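Local coordinates for lipid-transfer protein (Thermomonospora curvata, PDB 6OK1), which belongs to the thiolase superfamily and assembles with chains of the DUF35 protein ChsH2, at residues D57-E61 / F75-V79; L29-V34 / V106-N112; A149-A153 / I205-L209; H180-P185 / S362-P366; A33-I38 / G221-V225. Residues are numbered along the deposited sequence.

Contact 1: D57-E61 / F75-V79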
# COMPACT_ATOMS: atom_id res chain seq x y z
N ASP A 57 -5.71 -3.22 -4.01
CA ASP A 57 -5.78 -4.23 -5.04
C ASP A 57 -5.33 -5.58 -4.48
O ASP A 57 -4.28 -5.67 -3.84
CB ASP A 57 -4.93 -3.84 -6.24
CG ASP A 57 -5.34 -4.61 -7.47
OD1 ASP A 57 -5.01 -5.81 -7.53
OD2 ASP A 57 -6.05 -4.07 -8.35
N THR A 58 -6.16 -6.62 -4.67
CA THR A 58 -5.92 -7.92 -4.07
C THR A 58 -5.02 -8.81 -4.92
O THR A 58 -4.61 -9.87 -4.45
CB THR A 58 -7.27 -8.66 -3.85
OG1 THR A 58 -7.87 -8.92 -5.11
CG2 THR A 58 -8.24 -7.83 -2.98
N SER A 59 -4.76 -8.43 -6.16
CA SER A 59 -3.88 -9.19 -7.04
C SER A 59 -2.47 -8.65 -6.88
O SER A 59 -2.03 -7.79 -7.63
CB SER A 59 -4.35 -9.08 -8.48
OG SER A 59 -5.70 -9.52 -8.58
N SER A 60 -1.76 -9.16 -5.88
CA SER A 60 -0.44 -8.63 -5.58
C SER A 60 0.50 -8.76 -6.78
O SER A 60 0.34 -9.61 -7.66
CB SER A 60 0.14 -9.34 -4.36
OG SER A 60 0.66 -10.58 -4.76
N GLU A 61 1.56 -7.93 -6.75
CA GLU A 61 2.56 -7.93 -7.80
C GLU A 61 3.10 -9.33 -8.04
O GLU A 61 3.31 -9.73 -9.19
CB GLU A 61 3.71 -6.97 -7.43
CG GLU A 61 3.24 -5.53 -7.14
CD GLU A 61 3.00 -5.25 -5.68
OE1 GLU A 61 2.50 -6.15 -4.97
OE2 GLU A 61 3.34 -4.13 -5.25
N PHE A 75 11.08 -3.50 -9.05
CA PHE A 75 10.29 -2.37 -8.57
C PHE A 75 8.86 -2.83 -8.34
O PHE A 75 8.25 -3.46 -9.22
CB PHE A 75 10.32 -1.21 -9.60
CG PHE A 75 9.63 0.04 -9.14
CD1 PHE A 75 10.15 0.78 -8.08
CD2 PHE A 75 8.51 0.50 -9.78
CE1 PHE A 75 9.54 1.93 -7.67
CE2 PHE A 75 7.88 1.66 -9.34
CZ PHE A 75 8.40 2.37 -8.31
N PHE A 76 8.34 -2.57 -7.13
CA PHE A 76 6.95 -2.89 -6.84
C PHE A 76 6.48 -2.02 -5.68
O PHE A 76 7.06 -2.07 -4.59
CB PHE A 76 6.76 -4.40 -6.53
CG PHE A 76 7.88 -5.01 -5.72
CD1 PHE A 76 9.06 -5.45 -6.33
CD2 PHE A 76 7.74 -5.17 -4.36
CE1 PHE A 76 10.09 -6.01 -5.59
CE2 PHE A 76 8.76 -5.74 -3.59
CZ PHE A 76 9.94 -6.15 -4.21
N SER A 77 5.43 -1.24 -5.92
CA SER A 77 5.00 -0.22 -4.97
C SER A 77 3.50 -0.06 -5.07
O SER A 77 2.86 -0.49 -6.04
CB SER A 77 5.68 1.13 -5.25
OG SER A 77 5.22 1.65 -6.51
N ARG A 78 2.95 0.60 -4.06
CA ARG A 78 1.53 0.89 -3.98
C ARG A 78 1.33 2.36 -3.66
O ARG A 78 2.16 2.99 -3.01
CB ARG A 78 0.81 0.09 -2.91
CG ARG A 78 1.05 -1.40 -2.98
CD ARG A 78 0.48 -2.04 -4.21
NE ARG A 78 0.61 -3.48 -4.09
CZ ARG A 78 -0.35 -4.33 -3.72
NH1 ARG A 78 -1.59 -3.92 -3.45
NH2 ARG A 78 -0.08 -5.64 -3.67
N VAL A 79 0.18 2.88 -4.09
CA VAL A 79 -0.27 4.20 -3.66
C VAL A 79 -1.67 4.03 -3.08
O VAL A 79 -2.46 3.23 -3.60
CB VAL A 79 -0.25 5.20 -4.83
CG1 VAL A 79 -0.78 6.56 -4.37
CG2 VAL A 79 1.18 5.34 -5.39
O HOH W 1 -2.25 -7.17 -2.85
O HOH W 2 4.89 -3.12 -2.92

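Contact 2: L29-V34 / V106-N112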
# COMPACT_ATOMS: atom_id res chain seq x y z
N LEU A 29 -8.68 -10.88 -14.18
CA LEU A 29 -8.85 -9.60 -14.85
C LEU A 29 -7.53 -8.82 -14.90
O LEU A 29 -7.21 -8.19 -15.91
CB LEU A 29 -9.91 -8.77 -14.15
CG LEU A 29 -11.34 -9.35 -14.11
CD1 LEU A 29 -12.23 -8.48 -13.25
CD2 LEU A 29 -11.90 -9.44 -15.54
N ALA A 30 -6.81 -8.79 -13.78
CA ALA A 30 -5.52 -8.10 -13.74
C ALA A 30 -4.57 -8.69 -14.75
O ALA A 30 -3.93 -7.96 -15.50
CB ALA A 30 -4.92 -8.17 -12.34
N CYS A 31 -4.49 -10.02 -14.79
CA CYS A 31 -3.58 -10.66 -15.74
C CYS A 31 -3.98 -10.36 -17.18
O CYS A 31 -3.11 -10.09 -18.02
CB CYS A 31 -3.54 -12.16 -15.49
SG CYS A 31 -2.75 -12.58 -13.94
N GLU A 32 -5.27 -10.39 -17.48
CA GLU A 32 -5.70 -10.09 -18.85
C GLU A 32 -5.30 -8.67 -19.24
O GLU A 32 -4.76 -8.44 -20.33
CB GLU A 32 -7.20 -10.28 -19.02
CG GLU A 32 -7.63 -11.73 -19.02
CD GLU A 32 -9.13 -11.89 -19.15
OE1 GLU A 32 -9.81 -10.97 -19.67
OE2 GLU A 32 -9.64 -12.96 -18.74
N ALA A 33 -5.60 -7.69 -18.39
CA ALA A 33 -5.31 -6.30 -18.72
C ALA A 33 -3.81 -6.07 -18.86
O ALA A 33 -3.34 -5.39 -19.78
CB ALA A 33 -5.91 -5.38 -17.63
N VAL A 34 -3.02 -6.67 -17.96
CA VAL A 34 -1.58 -6.49 -17.97
C VAL A 34 -0.98 -7.08 -19.25
O VAL A 34 -0.18 -6.42 -19.92
CB VAL A 34 -0.97 -7.14 -16.72
CG1 VAL A 34 0.52 -7.34 -16.85
CG2 VAL A 34 -1.29 -6.29 -15.49
N VAL A 106 4.56 -1.82 -15.36
CA VAL A 106 3.13 -1.91 -15.62
C VAL A 106 2.35 -1.43 -14.41
O VAL A 106 2.55 -1.91 -13.30
CB VAL A 106 2.70 -3.33 -16.02
CG1 VAL A 106 1.27 -3.34 -16.47
CG2 VAL A 106 3.60 -3.85 -17.16
N CYS A 107 1.45 -0.47 -14.63
CA CYS A 107 0.54 0.03 -13.61
C CYS A 107 -0.83 -0.58 -13.86
O CYS A 107 -1.29 -0.59 -15.00
CB CYS A 107 0.44 1.56 -13.68
SG CYS A 107 2.02 2.40 -13.76
N TYR A 108 -1.48 -1.11 -12.82
CA TYR A 108 -2.74 -1.82 -13.05
C TYR A 108 -3.71 -1.68 -11.89
O TYR A 108 -3.34 -1.35 -10.76
CB TYR A 108 -2.50 -3.31 -13.34
CG TYR A 108 -1.92 -4.10 -12.17
CD1 TYR A 108 -0.56 -4.17 -11.97
CD2 TYR A 108 -2.74 -4.77 -11.27
CE1 TYR A 108 -0.04 -4.88 -10.90
CE2 TYR A 108 -2.21 -5.47 -10.19
CZ TYR A 108 -0.87 -5.53 -10.03
OH TYR A 108 -0.31 -6.20 -8.99
N ARG A 109 -4.99 -1.95 -12.18
CA ARG A 109 -6.03 -2.08 -11.19
C ARG A 109 -7.09 -2.98 -11.80
O ARG A 109 -7.49 -2.77 -12.95
CB ARG A 109 -6.63 -0.71 -10.82
CG ARG A 109 -7.60 -0.71 -9.65
CD ARG A 109 -6.90 -0.88 -8.33
NE ARG A 109 -7.82 -0.77 -7.20
CZ ARG A 109 -8.43 -1.77 -6.59
NH1 ARG A 109 -8.22 -3.04 -6.93
NH2 ARG A 109 -9.28 -1.50 -5.59
N ALA A 110 -7.55 -3.96 -11.04
CA ALA A 110 -8.63 -4.82 -11.52
C ALA A 110 -9.48 -5.29 -10.36
O ALA A 110 -8.96 -5.62 -9.29
CB ALA A 110 -8.08 -6.03 -12.29
N PHE A 111 -10.80 -5.31 -10.56
CA PHE A 111 -11.68 -5.72 -9.47
C PHE A 111 -13.04 -6.14 -10.01
O PHE A 111 -13.41 -5.84 -11.16
CB PHE A 111 -11.84 -4.62 -8.41
CG PHE A 111 -12.08 -3.23 -8.95
CD1 PHE A 111 -13.06 -2.96 -9.90
CD2 PHE A 111 -11.37 -2.15 -8.43
CE1 PHE A 111 -13.30 -1.66 -10.36
CE2 PHE A 111 -11.61 -0.84 -8.86
CZ PHE A 111 -12.58 -0.60 -9.85
N ASN A 112 -13.78 -6.82 -9.15
CA ASN A 112 -15.20 -7.09 -9.35
C ASN A 112 -16.01 -6.27 -8.35
O ASN A 112 -16.59 -6.81 -7.41
CB ASN A 112 -15.48 -8.57 -9.16
CG ASN A 112 -14.93 -9.40 -10.28
OD1 ASN A 112 -15.08 -9.04 -11.46
ND2 ASN A 112 -14.28 -10.50 -9.94

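Contact 3: A149-A153 / I205-L209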
# COMPACT_ATOMS: atom_id res chain seq x y z
N ALA A 149 -21.23 9.06 -1.65
CA ALA A 149 -22.13 10.09 -2.16
C ALA A 149 -22.43 11.12 -1.09
O ALA A 149 -22.46 12.33 -1.37
CB ALA A 149 -23.42 9.47 -2.65
N GLN A 150 -22.67 10.67 0.14
CA GLN A 150 -22.97 11.62 1.22
C GLN A 150 -21.74 12.44 1.56
O GLN A 150 -21.84 13.64 1.83
CB GLN A 150 -23.45 10.87 2.44
CG GLN A 150 -24.81 10.16 2.22
CD GLN A 150 -25.09 9.08 3.24
OE1 GLN A 150 -24.22 8.68 4.03
NE2 GLN A 150 -26.33 8.56 3.22
N TRP A 151 -20.56 11.80 1.55
CA TRP A 151 -19.35 12.55 1.86
C TRP A 151 -19.14 13.67 0.85
O TRP A 151 -18.74 14.78 1.22
CB TRP A 151 -18.13 11.61 1.92
CG TRP A 151 -18.25 10.59 2.96
CD1 TRP A 151 -18.94 10.69 4.12
CD2 TRP A 151 -17.73 9.24 2.92
NE1 TRP A 151 -18.88 9.50 4.82
CE2 TRP A 151 -18.14 8.60 4.11
CE3 TRP A 151 -16.95 8.53 2.00
CZ2 TRP A 151 -17.82 7.28 4.39
CZ3 TRP A 151 -16.62 7.22 2.28
CH2 TRP A 151 -17.07 6.61 3.47
N VAL A 152 -19.42 13.40 -0.43
CA VAL A 152 -19.28 14.40 -1.49
C VAL A 152 -20.37 15.45 -1.36
O VAL A 152 -20.14 16.64 -1.59
CB VAL A 152 -19.30 13.72 -2.88
CG1 VAL A 152 -19.40 14.77 -4.01
CG2 VAL A 152 -18.04 12.86 -3.09
N ALA A 153 -21.57 15.01 -1.01
CA ALA A 153 -22.71 15.93 -0.93
C ALA A 153 -22.46 17.03 0.08
O ALA A 153 -22.90 18.17 -0.12
CB ALA A 153 -23.96 15.16 -0.58
N ILE A 205 -30.52 10.86 -4.24
CA ILE A 205 -29.76 9.91 -3.44
C ILE A 205 -29.49 10.61 -2.11
O ILE A 205 -30.03 10.23 -1.06
CB ILE A 205 -28.48 9.49 -4.18
CG1 ILE A 205 -28.83 8.75 -5.48
CG2 ILE A 205 -27.58 8.62 -3.30
CD1 ILE A 205 -29.68 7.51 -5.26
N VAL A 206 -28.70 11.67 -2.16
CA VAL A 206 -28.43 12.52 -1.00
C VAL A 206 -28.31 13.94 -1.51
O VAL A 206 -27.42 14.24 -2.33
CB VAL A 206 -27.15 12.08 -0.24
CG1 VAL A 206 -25.98 11.80 -1.19
CG2 VAL A 206 -26.76 13.13 0.80
N GLU A 207 -29.22 14.82 -1.08
CA GLU A 207 -29.21 16.16 -1.61
C GLU A 207 -27.84 16.77 -1.37
O GLU A 207 -27.31 16.66 -0.25
CB GLU A 207 -30.28 17.04 -0.97
CG GLU A 207 -31.71 16.53 -1.21
CD GLU A 207 -32.77 17.47 -0.64
OE1 GLU A 207 -32.65 18.70 -0.83
OE2 GLU A 207 -33.70 17.00 0.03
N PRO A 208 -27.24 17.46 -2.35
CA PRO A 208 -27.83 17.87 -3.64
C PRO A 208 -27.54 16.96 -4.83
O PRO A 208 -27.49 17.44 -5.97
CB PRO A 208 -27.19 19.23 -3.87
CG PRO A 208 -25.78 19.02 -3.33
CD PRO A 208 -25.98 18.19 -2.09
N LEU A 209 -27.31 15.67 -4.58
CA LEU A 209 -26.95 14.72 -5.63
C LEU A 209 -28.15 13.87 -6.03
O LEU A 209 -28.73 13.17 -5.20
CB LEU A 209 -25.80 13.80 -5.18
CG LEU A 209 -24.39 14.39 -5.23
CD1 LEU A 209 -24.25 15.61 -4.36
CD2 LEU A 209 -23.39 13.33 -4.82
O HOH W 3 -28.20 8.66 0.76

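Contact 4: H180-P185 / S362-P366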
# COMPACT_ATOMS: atom_id res chain seq x y z
N HIS A 180 -20.63 11.88 -24.44
CA HIS A 180 -19.42 11.25 -24.95
C HIS A 180 -19.47 9.74 -24.78
O HIS A 180 -18.98 9.00 -25.64
CB HIS A 180 -18.20 11.83 -24.24
CG HIS A 180 -18.00 13.30 -24.50
ND1 HIS A 180 -17.20 14.10 -23.71
CD2 HIS A 180 -18.49 14.10 -25.47
CE1 HIS A 180 -17.23 15.34 -24.17
NE2 HIS A 180 -18.00 15.37 -25.25
N ALA A 181 -20.04 9.26 -23.67
CA ALA A 181 -20.16 7.82 -23.50
C ALA A 181 -21.04 7.21 -24.59
O ALA A 181 -20.81 6.07 -25.01
CB ALA A 181 -20.74 7.48 -22.13
N ALA A 182 -22.04 7.95 -25.05
CA ALA A 182 -23.01 7.40 -25.99
C ALA A 182 -22.38 7.00 -27.33
O ALA A 182 -22.93 6.14 -28.01
CB ALA A 182 -24.13 8.40 -26.21
N THR A 183 -21.24 7.59 -27.72
CA THR A 183 -20.56 7.21 -28.94
C THR A 183 -19.32 6.35 -28.67
O THR A 183 -18.49 6.18 -29.56
CB THR A 183 -20.18 8.45 -29.75
OG1 THR A 183 -19.35 9.32 -28.98
CG2 THR A 183 -21.42 9.21 -30.15
N ASN A 184 -19.20 5.81 -27.45
CA ASN A 184 -18.04 5.00 -27.08
C ASN A 184 -18.45 3.54 -26.93
O ASN A 184 -19.08 3.19 -25.92
CB ASN A 184 -17.44 5.50 -25.76
CG ASN A 184 -16.28 4.66 -25.32
OD1 ASN A 184 -15.86 3.73 -26.03
ND2 ASN A 184 -15.76 4.95 -24.13
N PRO A 185 -18.12 2.67 -27.89
CA PRO A 185 -18.60 1.28 -27.80
C PRO A 185 -18.16 0.56 -26.54
O PRO A 185 -18.76 -0.46 -26.18
CB PRO A 185 -18.01 0.62 -29.06
CG PRO A 185 -17.80 1.75 -30.02
CD PRO A 185 -17.42 2.93 -29.16
N SER A 362 -8.77 8.39 -29.87
CA SER A 362 -10.01 8.41 -29.11
C SER A 362 -11.22 8.22 -30.03
O SER A 362 -11.25 8.73 -31.15
CB SER A 362 -10.16 9.72 -28.35
OG SER A 362 -11.48 9.84 -27.86
N VAL A 363 -12.24 7.50 -29.53
CA VAL A 363 -13.50 7.38 -30.27
C VAL A 363 -14.19 8.73 -30.42
O VAL A 363 -15.02 8.89 -31.32
CB VAL A 363 -14.45 6.37 -29.59
CG1 VAL A 363 -13.79 4.99 -29.51
CG2 VAL A 363 -14.89 6.86 -28.19
N ASN A 364 -13.86 9.71 -29.58
CA ASN A 364 -14.36 11.07 -29.70
C ASN A 364 -13.20 12.05 -29.80
O ASN A 364 -13.18 13.08 -29.13
CB ASN A 364 -15.25 11.42 -28.50
CG ASN A 364 -16.56 10.66 -28.52
OD1 ASN A 364 -17.25 10.62 -29.54
ND2 ASN A 364 -16.90 10.03 -27.40
N GLN A 365 -12.23 11.73 -30.65
CA GLN A 365 -11.06 12.58 -30.83
C GLN A 365 -11.48 13.99 -31.22
O GLN A 365 -12.15 14.17 -32.26
CB GLN A 365 -10.16 11.98 -31.90
CG GLN A 365 -8.79 12.62 -31.99
CD GLN A 365 -7.91 12.30 -30.82
OE1 GLN A 365 -7.97 11.19 -30.27
NE2 GLN A 365 -7.07 13.25 -30.44
N PRO A 366 -11.14 15.02 -30.43
CA PRO A 366 -11.50 16.41 -30.74
C PRO A 366 -10.46 17.09 -31.62
O PRO A 366 -10.00 18.20 -31.33
CB PRO A 366 -11.56 17.06 -29.36
CG PRO A 366 -10.49 16.35 -28.60
CD PRO A 366 -10.47 14.93 -29.12
O HOH W 4 -17.32 7.27 -31.89

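Contact 5: A33-I38 / G221-V225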
# COMPACT_ATOMS: atom_id res chain seq x y z
N ALA A 33 -5.60 -7.69 -18.39
CA ALA A 33 -5.31 -6.30 -18.72
C ALA A 33 -3.81 -6.07 -18.86
O ALA A 33 -3.34 -5.39 -19.78
CB ALA A 33 -5.91 -5.38 -17.63
N VAL A 34 -3.02 -6.67 -17.96
CA VAL A 34 -1.58 -6.49 -17.97
C VAL A 34 -0.98 -7.08 -19.25
O VAL A 34 -0.18 -6.42 -19.92
CB VAL A 34 -0.97 -7.14 -16.72
CG1 VAL A 34 0.52 -7.34 -16.85
CG2 VAL A 34 -1.29 -6.29 -15.49
N LEU A 35 -1.35 -8.31 -19.59
CA LEU A 35 -0.86 -8.89 -20.84
C LEU A 35 -1.29 -8.07 -22.05
O LEU A 35 -0.52 -7.93 -23.02
CB LEU A 35 -1.33 -10.34 -20.98
CG LEU A 35 -0.60 -11.32 -20.04
CD1 LEU A 35 -1.20 -12.72 -20.14
CD2 LEU A 35 0.90 -11.38 -20.32
N ALA A 36 -2.52 -7.55 -22.03
CA ALA A 36 -3.00 -6.76 -23.16
C ALA A 36 -2.18 -5.48 -23.32
O ALA A 36 -1.83 -5.10 -24.44
CB ALA A 36 -4.48 -6.44 -23.00
N ALA A 37 -1.83 -4.83 -22.20
CA ALA A 37 -1.06 -3.59 -22.26
C ALA A 37 0.37 -3.86 -22.74
O ALA A 37 0.92 -3.12 -23.56
CB ALA A 37 -1.04 -2.90 -20.89
N ILE A 38 0.95 -4.96 -22.27
CA ILE A 38 2.29 -5.36 -22.68
C ILE A 38 2.32 -5.59 -24.19
O ILE A 38 3.21 -5.10 -24.90
CB ILE A 38 2.72 -6.62 -21.90
CG1 ILE A 38 2.94 -6.28 -20.41
CG2 ILE A 38 3.96 -7.26 -22.50
CD1 ILE A 38 3.07 -7.49 -19.47
N GLY A 221 -10.69 -4.64 -15.49
CA GLY A 221 -9.28 -4.37 -15.23
C GLY A 221 -8.69 -3.45 -16.28
O GLY A 221 -9.11 -3.44 -17.44
N GLN A 222 -7.72 -2.63 -15.84
CA GLN A 222 -7.03 -1.66 -16.68
C GLN A 222 -5.55 -1.69 -16.36
O GLN A 222 -5.17 -1.69 -15.19
CB GLN A 222 -7.58 -0.24 -16.46
CG GLN A 222 -6.87 0.84 -17.23
CD GLN A 222 -7.27 0.86 -18.70
OE1 GLN A 222 -8.43 1.12 -19.04
NE2 GLN A 222 -6.29 0.65 -19.58
N ALA A 223 -4.71 -1.66 -17.41
CA ALA A 223 -3.26 -1.65 -17.23
C ALA A 223 -2.63 -0.67 -18.19
O ALA A 223 -3.21 -0.29 -19.21
CB ALA A 223 -2.65 -3.05 -17.44
N LEU A 224 -1.43 -0.20 -17.82
CA LEU A 224 -0.69 0.83 -18.54
C LEU A 224 0.79 0.47 -18.47
O LEU A 224 1.27 0.15 -17.39
CB LEU A 224 -0.89 2.22 -17.90
CG LEU A 224 -2.32 2.66 -17.59
CD1 LEU A 224 -2.33 3.78 -16.59
CD2 LEU A 224 -3.05 3.12 -18.85
N VAL A 225 1.50 0.55 -19.60
CA VAL A 225 2.93 0.23 -19.69
C VAL A 225 3.72 1.53 -19.81
O VAL A 225 3.50 2.32 -20.73
CB VAL A 225 3.23 -0.69 -20.88
CG1 VAL A 225 4.73 -0.88 -21.04
CG2 VAL A 225 2.57 -2.03 -20.67

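Contact 1: D57-E61 / F75-V79
Strand 75-79 enters with Phe75, which lies beyond the reach of segment 57-61. Phe76 is the first residue to meet it: its CB lies 3.7 Å from Glu61 OE2, while the ring swings away and packs on Pro381 of the second subunit. Water 2 donates to Glu61 OE2 at 3.0 Å and, weakly, to Phe76 O at 2.9 Å. Ser77 points its CB away and bonds through OG to Gln92. In the thiolase-type fold this strand is the outermost on its side of the chain's sheet; Phe76 N bonds to Gln247 of the second subunit, and the backbone of Arg78 hydrogen-bonds to that subunit. The side chain of Arg78 clamps the loop. Arg78 NE to Glu61 OE2 (3.0 Å) and Arg78 NH2 to Glu61 OE1 (2.9 Å) form a two-pronged salt bridge at the guanidinium edge, and Arg78 NH1 donates to Asp57 O at 3.2 Å and also to Phe54 O. Water 1 accepts from Arg78 NH2 at 2.8 Å and donates to Asp57 O at 2.7 Å. An Asx turn, Ser59 N to Asp57 OD1 at 3.0 Å, shapes the loop before Ser60 N-caps helix 61-68; Asp57 OD2 makes a salt bridge with Arg109.

Contact 2: L29-V34 / V106-N112
Leu29, Val34 and Ala110 bury the most surface where helix 26-40 lies across strand 104-112. The axes of the two short segments approach to 7.6 Å and run at 143°, so the helix heads roughly against the strand. Leu29 points toward the strand, its CB 3.8 Å from Ala110 CB, and Leu29 CD1 reaches 3.6 Å from Phe111 O and 3.4 Å from Asn112 OD1; that oxygen has its hydrogen bond with Ser22. Ala110 is the close point of the crossing. Its CB comes within 3.4 Å of Ala30 N and 3.8 Å of Ala30 CB, and the small methyl groups let the two CA atoms draw to 5.0 Å. One turn further on, Val34 uses CG2 to meet both Val106 CG1 at 4.0 Å and Tyr108 CB at 3.9 Å. The Tyr108 ring slopes beside the helix, CD2 standing 4.2 Å from Ala30 CB, and its hydroxyl bonds to Ser59 O. Val106, Tyr108 and Ala110 alternate with Cys107 and Arg109, which point to the other face. The contact across the segments is apolar packing, with geometry that belongs to the beta-alpha-beta crossover of the thiolase fold: helix 26-40 links strand 8-15 to strand 50-54 and lies over strands 104-112 and 219-228, which stand between them in the sheet.

Contact 3: A149-A153 / I205-L209
A cis peptide bond joins Glu207 to Pro208, next to a classic beta bulge in which Ile205 and Val206 both face Leu209. The bulge is held by Ile205 N to Leu209 O at 3.1 Å, a weak bond from Val206 N to the same oxygen at 3.4 Å, and Leu209 N to Val206 O at 2.7 Å. The tight corner folds over helix 148-163 of this thiolase-type subunit, and Val206 and Glu207 also pair with an antiparallel strand of the ChsH2 chain, continuing the sheet across the interface. Ala149 and Ala153, one helical turn apart, turn their methyl groups toward the corner. Ala149 CB meets Val206 CG1 at 3.8 Å and Ile205 CG2 at 4.3 Å; Ala153 CB sits among Val206 CG2 (3.7 Å), Leu209 CD1 (3.8 Å) and Pro208 CD (3.9 Å). Such small residues leave room for the loop to lie near the helix backbone, as Ala149 O to Val206 CG1 at 3.6 Å attests. Val152 CG1 adds a looser touch with Leu209 CD2 at 4.3 Å. Gln150, whose OE1 accepts from Asn146 N, supplies the polar end: its NE2 donates at 3.1 Å to water 3, which donates in turn to Ile205 O at 3.0 Å.

Contact 4: H180-P185 / S362-P366
Thr183 OG1 donates a very short hydrogen bond, 2.5 Å, to Asn364 OD1. The same amide reaches back to the helix end, where Asn364 ND2 donates weakly to His180 O at 2.9 Å; ND2 also bonds to Thr335 O. His180 O is a carbonyl in the last turn of helix 167-182 that receives a weak backbone bond from Thr183 N, at 3.4 Å. Water 4 adds a bridge, donating to Thr183 O at 2.8 Å and to Val363 O at 2.9 Å. The loop that presents Asn364 is itself braced: an ST turn from Asn364 N to Ser362 OG (2.9 Å) and a bond from Ser362 N to Gln365 OE1 (2.9 Å) fix its course. Further out, Val363 packs with CG2 3.8 Å from Asn184 CB and 3.9 Å from Thr183 O, and with CG1 4.2 Å from Pro185 CD. Asn184 sends its own amide elsewhere, bonding through ND2 to Glu342 and His336. Thr183, Pro185 and Val363 are exposed, whereas Asn364 is buried. The contact thus joins the N-terminal thiolase domain to the C-terminal one, and its chemistry implies that a buried asparagine amide, with an acceptor and a donor end, sets direction and spacing at the helix end while Val363 packs at the exposed margin.

Contact 5: A33-I38 / G221-V225
Apolar side-chain contacts form one group in this helix-on-sheet packing. Ala223 CB lies in a shallow pocket formed by Ala37 CB at 3.8 Å, Ala33 CB at 4.0 Å and Val34 CG2 at 4.0 Å. Two residues on, on the same face, Val225 CG2 reaches Ala37 CB at 3.7 Å and Ile38 CG1 at 4.3 Å. Close packing against main chain forms a second: Ala33 CB rests 3.6 Å from Gly221 C and 3.7 Å from Gln222 N, Ala223 CB lies 3.4 Å from Ala33 O, and Val225 CG2 lies 3.5 Å from Ala37 O. A CB at Gly221 would lie about 3.6 Å from Ala33 CB. With the short axes 6.8 Å apart and 34° from parallel, helix 26-40 spans strand 219-228 as part of the crossover from strand 8-15 to strand 50-54 in the thiolase-type fold. Within the helix, Ala37 N bonds to Ala33 O (2.9 Å) and Ile38 N to Val34 O (3.0 Å); the strand's backbone pairs with strands 104-112 and 8-15, and Gln222 NE2 donates to Ala223 O (3.2 Å). The CB atoms of Gln222 and Leu224 point away, and their side chains pack on helix 348-359.

In the fold
Contacts 1, 2 and 5 cluster on one mixed sheet. Contacts 2 and 5 share helix 26-40, have centres 6 Å apart and use the neighbouring antiparallel strands 104-112 and 219-228. Contact 1, at the sheet's outer strand 75-79, centres 11 Å from contact 2 and meets it through the Asp57–Arg109 salt bridge; its segments fall, in sequence, between those of contact 2. Contact 3 stands apart, 31 and 30 Å between centres from contacts 1 and 2, beside the ChsH2 chain. Contact 4, about 21 Å between centres from contact 5, alternates with it along the chain and links the N- and C-terminal thiolase domains. The sheet packing, the ChsH2 interface and the link between the two domains thus lie in separate regions.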